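Local structure of L-serine ammonia-lyase (Rhizomucor miehei CAU432, 5C3U) at residues V51-I56 and V85-R90. The protein is a pyridoxal-5'-phosphate-dependent enzyme of the fold type II family, carrying its cofactor covalently attached to the chain. Residues are numbered along the deposited sequence; the frame is centred on the assembly and turned at random.
Sequences VKMRGI and VSYCAR. With PLP (pyridoxal-5'-phosphate), chain B.
Lys-52 NZ is covalently bound to C4A of pyridoxal-5'-phosphate, at 1.6 Å, and also makes a weak hydrogen bond of 2.6 Å to the phenolic O3. NZ, C4A, C4, C3, O3 and the hydrogen close a six-membered ring, which keeps the N-H...O angle down to 119°, hence a weak bond. The chain of Lys-52 bends at chi2 and again at chi4, which carries NZ round to C4A. The covalent lysine-cofactor link is consistent with the internal aldimine (Schiff base) of this family, although the modelled bond is long for C=N; the site is built in a Rossmann-like alpha/beta fold of the fold-type II class, and Ser-147 and the backbone N-H groups of Gly-180, Gly-181, Gly-182 and Leu-184 also hold the cofactor. Next along the chain, Met-53 reaches instead to helix 79-92. Its SD lies 4.5 Å from the centroid of the Tyr-87 ring and 52° off the ring normal, an oblique Met-aromatic contact, with CD1 the nearest ring atom. Bends at chi2 and chi3 set the methyl CE beside Cys-88 SG; the modelled 3.2 Å is shorter than a relaxed methyl-sulfur contact, so the exact distance is doubtful. Nearly one turn along, the branch methyl CG2 of Ile-56 meets CG2 of Val-85 at 3.6 Å, where the two backbones are nearest. The short helical segments cross at -59° with axes 10.3 Å apart, so these apolar side chains span the gap between them. Outward from the contact, Val-85 rests on Ile-98 of strand 95-100, and Pro-47 touches Tyr-87.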
ATOM      1  N   VAL A  51       5.079  -0.320   2.746  1.00 19.12           N
ATOM      2  CA  VAL A  51       4.427  -1.550   3.213  1.00 20.70           C
ATOM      3  C   VAL A  51       4.700  -2.773   2.297  1.00 20.03           C
ATOM      4  O   VAL A  51       4.611  -3.905   2.762  1.00 19.42           O
ATOM      5  CB  VAL A  51       2.884  -1.335   3.381  1.00 20.48           C
ATOM      6  CG1 VAL A  51       2.178  -1.197   2.023  1.00 21.26           C
ATOM      7  CG2 VAL A  51       2.255  -2.427   4.236  1.00 21.99           C
ATOM      8  N   LYS A  52       5.046  -2.534   1.024  1.00 20.32           N
ATOM      9  CA  LYS A  52       5.344  -3.624   0.090  1.00 21.44           C
ATOM     10  C   LYS A  52       6.386  -4.570   0.627  1.00 23.03           C
ATOM     11  O   LYS A  52       6.365  -5.767   0.313  1.00 23.45           O
ATOM     12  CB  LYS A  52       5.760  -3.129  -1.312  1.00 21.93           C
ATOM     13  CG  LYS A  52       4.652  -2.403  -2.076  1.00 22.88           C
ATOM     14  CD  LYS A  52       3.539  -3.414  -2.377  1.00 23.21           C
ATOM     15  CE  LYS A  52       2.621  -2.917  -3.471  1.00 24.85           C
ATOM     16  NZ  LYS A  52       2.143  -1.545  -3.152  1.00 24.91           N
ATOM     17  N   MET A  53       7.306  -4.054   1.446  1.00 23.75           N
ATOM     18  CA  MET A  53       8.305  -4.917   2.066  1.00 24.85           C
ATOM     19  C   MET A  53       7.687  -6.135   2.793  1.00 25.41           C
ATOM     20  O   MET A  53       8.280  -7.223   2.790  1.00 24.98           O
ATOM     21  CB  MET A  53       9.179  -4.083   3.002  1.00 28.86           C
ATOM     22  CG  MET A  53      10.640  -4.469   3.095  1.00 32.74           C
ATOM     23  SD  MET A  53      11.498  -4.750   1.529  1.00 41.00           S
ATOM     24  CE  MET A  53      11.454  -6.464   1.816  1.00 23.80           C
ATOM     25  N   ARG A  54       6.491  -5.989   3.377  1.00 23.87           N
ATOM     26  CA  ARG A  54       5.847  -7.128   4.064  1.00 23.46           C
ATOM     27  C   ARG A  54       5.394  -8.181   3.053  1.00 23.13           C
ATOM     28  O   ARG A  54       5.851  -9.339   3.098  1.00 24.06           O
ATOM     29  CB  ARG A  54       4.639  -6.685   4.911  1.00 23.58           C
ATOM     30  CG  ARG A  54       5.001  -5.747   6.056  1.00 25.10           C
ATOM     31  CD  ARG A  54       3.774  -5.391   6.875  1.00 25.68           C
ATOM     32  NE  ARG A  54       4.116  -4.421   7.908  1.00 27.84           N
ATOM     33  CZ  ARG A  54       4.487  -4.734   9.146  1.00 26.15           C
ATOM     34  NH1 ARG A  54       4.780  -3.751   9.989  1.00 25.25           N
ATOM     35  NH2 ARG A  54       4.553  -6.010   9.549  1.00 24.58           N
ATOM     36  N   GLY A  55       4.462  -7.797   2.173  1.00 22.78           N
ATOM     37  CA  GLY A  55       3.904  -8.730   1.190  1.00 22.91           C
ATOM     38  C   GLY A  55       4.945  -9.241   0.221  1.00 23.15           C
ATOM     39  O   GLY A  55       5.071 -10.462  -0.002  1.00 23.45           O
ATOM     40  N   ILE A  56       5.692  -8.300  -0.376  1.00 23.77           N
ATOM     41  CA  ILE A  56       6.661  -8.643  -1.424  1.00 25.14           C
ATOM     42  C   ILE A  56       7.838  -9.405  -0.826  1.00 24.65           C
ATOM     43  O   ILE A  56       8.314 -10.377  -1.424  1.00 24.41           O
ATOM     44  CB  ILE A  56       7.096  -7.410  -2.248  1.00 24.95           C
ATOM     45  CG1 ILE A  56       5.865  -6.712  -2.843  1.00 28.59           C
ATOM     46  CG2 ILE A  56       8.138  -7.780  -3.309  1.00 28.81           C
ATOM     47  CD1 ILE A  56       5.009  -7.603  -3.725  1.00 29.04           C
ATOM     48  N   VAL A  85      11.185  -5.458  -4.602  1.00 20.21           N
ATOM     49  CA  VAL A  85      11.797  -6.597  -5.314  1.00 20.51           C
ATOM     50  C   VAL A  85      13.318  -6.362  -5.422  1.00 22.27           C
ATOM     51  O   VAL A  85      14.116  -7.276  -5.154  1.00 21.90           O
ATOM     52  CB  VAL A  85      11.160  -6.806  -6.690  1.00 23.67           C
ATOM     53  CG1 VAL A  85      11.935  -7.835  -7.520  1.00 24.04           C
ATOM     54  CG2 VAL A  85       9.716  -7.283  -6.504  1.00 21.86           C
ATOM     55  N   SER A  86      13.704  -5.148  -5.816  1.00 22.65           N
ATOM     56  CA  SER A  86      15.147  -4.799  -5.951  1.00 22.96           C
ATOM     57  C   SER A  86      15.896  -5.022  -4.636  1.00 24.09           C
ATOM     58  O   SER A  86      16.964  -5.681  -4.596  1.00 22.69           O
ATOM     59  CB  SER A  86      15.294  -3.363  -6.483  1.00 25.71           C
ATOM     60  OG  SER A  86      16.643  -3.034  -6.767  1.00 29.22           O
ATOM     61  N   TYR A  87      15.324  -4.511  -3.551  1.00 22.02           N
ATOM     62  CA  TYR A  87      15.884  -4.706  -2.220  1.00 23.43           C
ATOM     63  C   TYR A  87      15.988  -6.180  -1.835  1.00 22.89           C
ATOM     64  O   TYR A  87      17.035  -6.627  -1.377  1.00 23.27           O
ATOM     65  CB  TYR A  87      15.090  -3.930  -1.178  1.00 24.54           C
ATOM     66  CG  TYR A  87      15.567  -4.185   0.216  1.00 25.54           C
ATOM     67  CD1 TYR A  87      15.008  -5.198   0.982  1.00 26.67           C
ATOM     68  CD2 TYR A  87      16.631  -3.457   0.753  1.00 28.55           C
ATOM     69  CE1 TYR A  87      15.446  -5.450   2.269  1.00 28.34           C
ATOM     70  CE2 TYR A  87      17.091  -3.718   2.042  1.00 28.91           C
ATOM     71  CZ  TYR A  87      16.496  -4.704   2.791  1.00 31.02           C
ATOM     72  OH  TYR A  87      16.929  -4.981   4.069  1.00 34.17           O
ATOM     73  N   CYS A  88      14.905  -6.938  -2.009  1.00 22.16           N
ATOM     74  CA  CYS A  88      14.904  -8.372  -1.641  1.00 25.52           C
ATOM     75  C   CYS A  88      15.910  -9.176  -2.472  1.00 25.43           C
ATOM     76  O   CYS A  88      16.558 -10.082  -1.964  1.00 25.65           O
ATOM     77  CB  CYS A  88      13.490  -8.981  -1.811  1.00 26.28           C
ATOM     78  SG  CYS A  88      12.298  -8.316  -0.617  1.00 30.84           S
ATOM     79  N   ALA A  89      16.056  -8.832  -3.754  1.00 24.72           N
ATOM     80  CA  ALA A  89      16.915  -9.607  -4.619  1.00 26.43           C
ATOM     81  C   ALA A  89      18.342  -9.407  -4.116  1.00 27.13           C
ATOM     82  O   ALA A  89      19.103 -10.373  -3.998  1.00 27.15           O
ATOM     83  CB  ALA A  89      16.778  -9.143  -6.051  1.00 26.04           C
ATOM     84  N   ARG A  90      18.691  -8.165  -3.783  1.00 26.72           N
ATOM     85  CA  ARG A  90      20.037  -7.918  -3.237  1.00 29.21           C
ATOM     86  C   ARG A  90      20.266  -8.680  -1.905  1.00 29.11           C
ATOM     87  O   ARG A  90      21.336  -9.279  -1.706  1.00 30.37           O
ATOM     88  CB  ARG A  90      20.335  -6.412  -3.114  1.00 32.88           C
ATOM     89  CG  ARG A  90      21.619  -6.114  -2.335  1.00 37.60           C
ATOM     90  CD  ARG A  90      22.011  -4.640  -2.300  1.00 42.71           C
ATOM     91  NE  ARG A  90      21.051  -3.768  -1.603  1.00 46.87           N
ATOM     92  CZ  ARG A  90      21.105  -3.424  -0.313  1.00 50.17           C
ATOM     93  NH1 ARG A  90      20.172  -2.612   0.199  1.00 45.10           N
ATOM     94  NH2 ARG A  90      22.072  -3.894   0.471  1.00 50.85           N
TER
HETATM   95  N1  PLP B 401      -0.032   2.402  -0.524  1.00 26.72           N
HETATM   96  C2  PLP B 401       1.214   2.232  -1.001  1.00 26.55           C
HETATM   97  C2A PLP B 401       2.275   3.297  -0.863  1.00 26.39           C
HETATM   98  C3  PLP B 401       1.546   0.981  -1.687  1.00 26.84           C
HETATM   99  O3  PLP B 401       2.808   0.777  -2.179  1.00 28.00           O
HETATM  100  C4  PLP B 401       0.479  -0.038  -1.782  1.00 27.32           C
HETATM  101  C4A PLP B 401       0.766  -1.327  -2.430  1.00 27.96           C
HETATM  102  C5  PLP B 401      -0.864   0.258  -1.220  1.00 28.88           C
HETATM  103  C6  PLP B 401      -1.037   1.500  -0.600  1.00 27.81           C
HETATM  104  C5A PLP B 401      -2.021  -0.741  -1.291  1.00 29.08           C
HETATM  105  O4P PLP B 401      -1.776  -1.642  -2.364  1.00 29.63           O
HETATM  106  P   PLP B 401      -2.595  -2.988  -2.745  1.00 24.57           P
HETATM  107  O1P PLP B 401      -2.024  -4.117  -1.960  1.00 26.22           O
HETATM  108  O2P PLP B 401      -4.096  -2.741  -2.516  1.00 25.29           O
HETATM  109  O3P PLP B 401      -2.268  -3.032  -4.197  1.00 26.21           O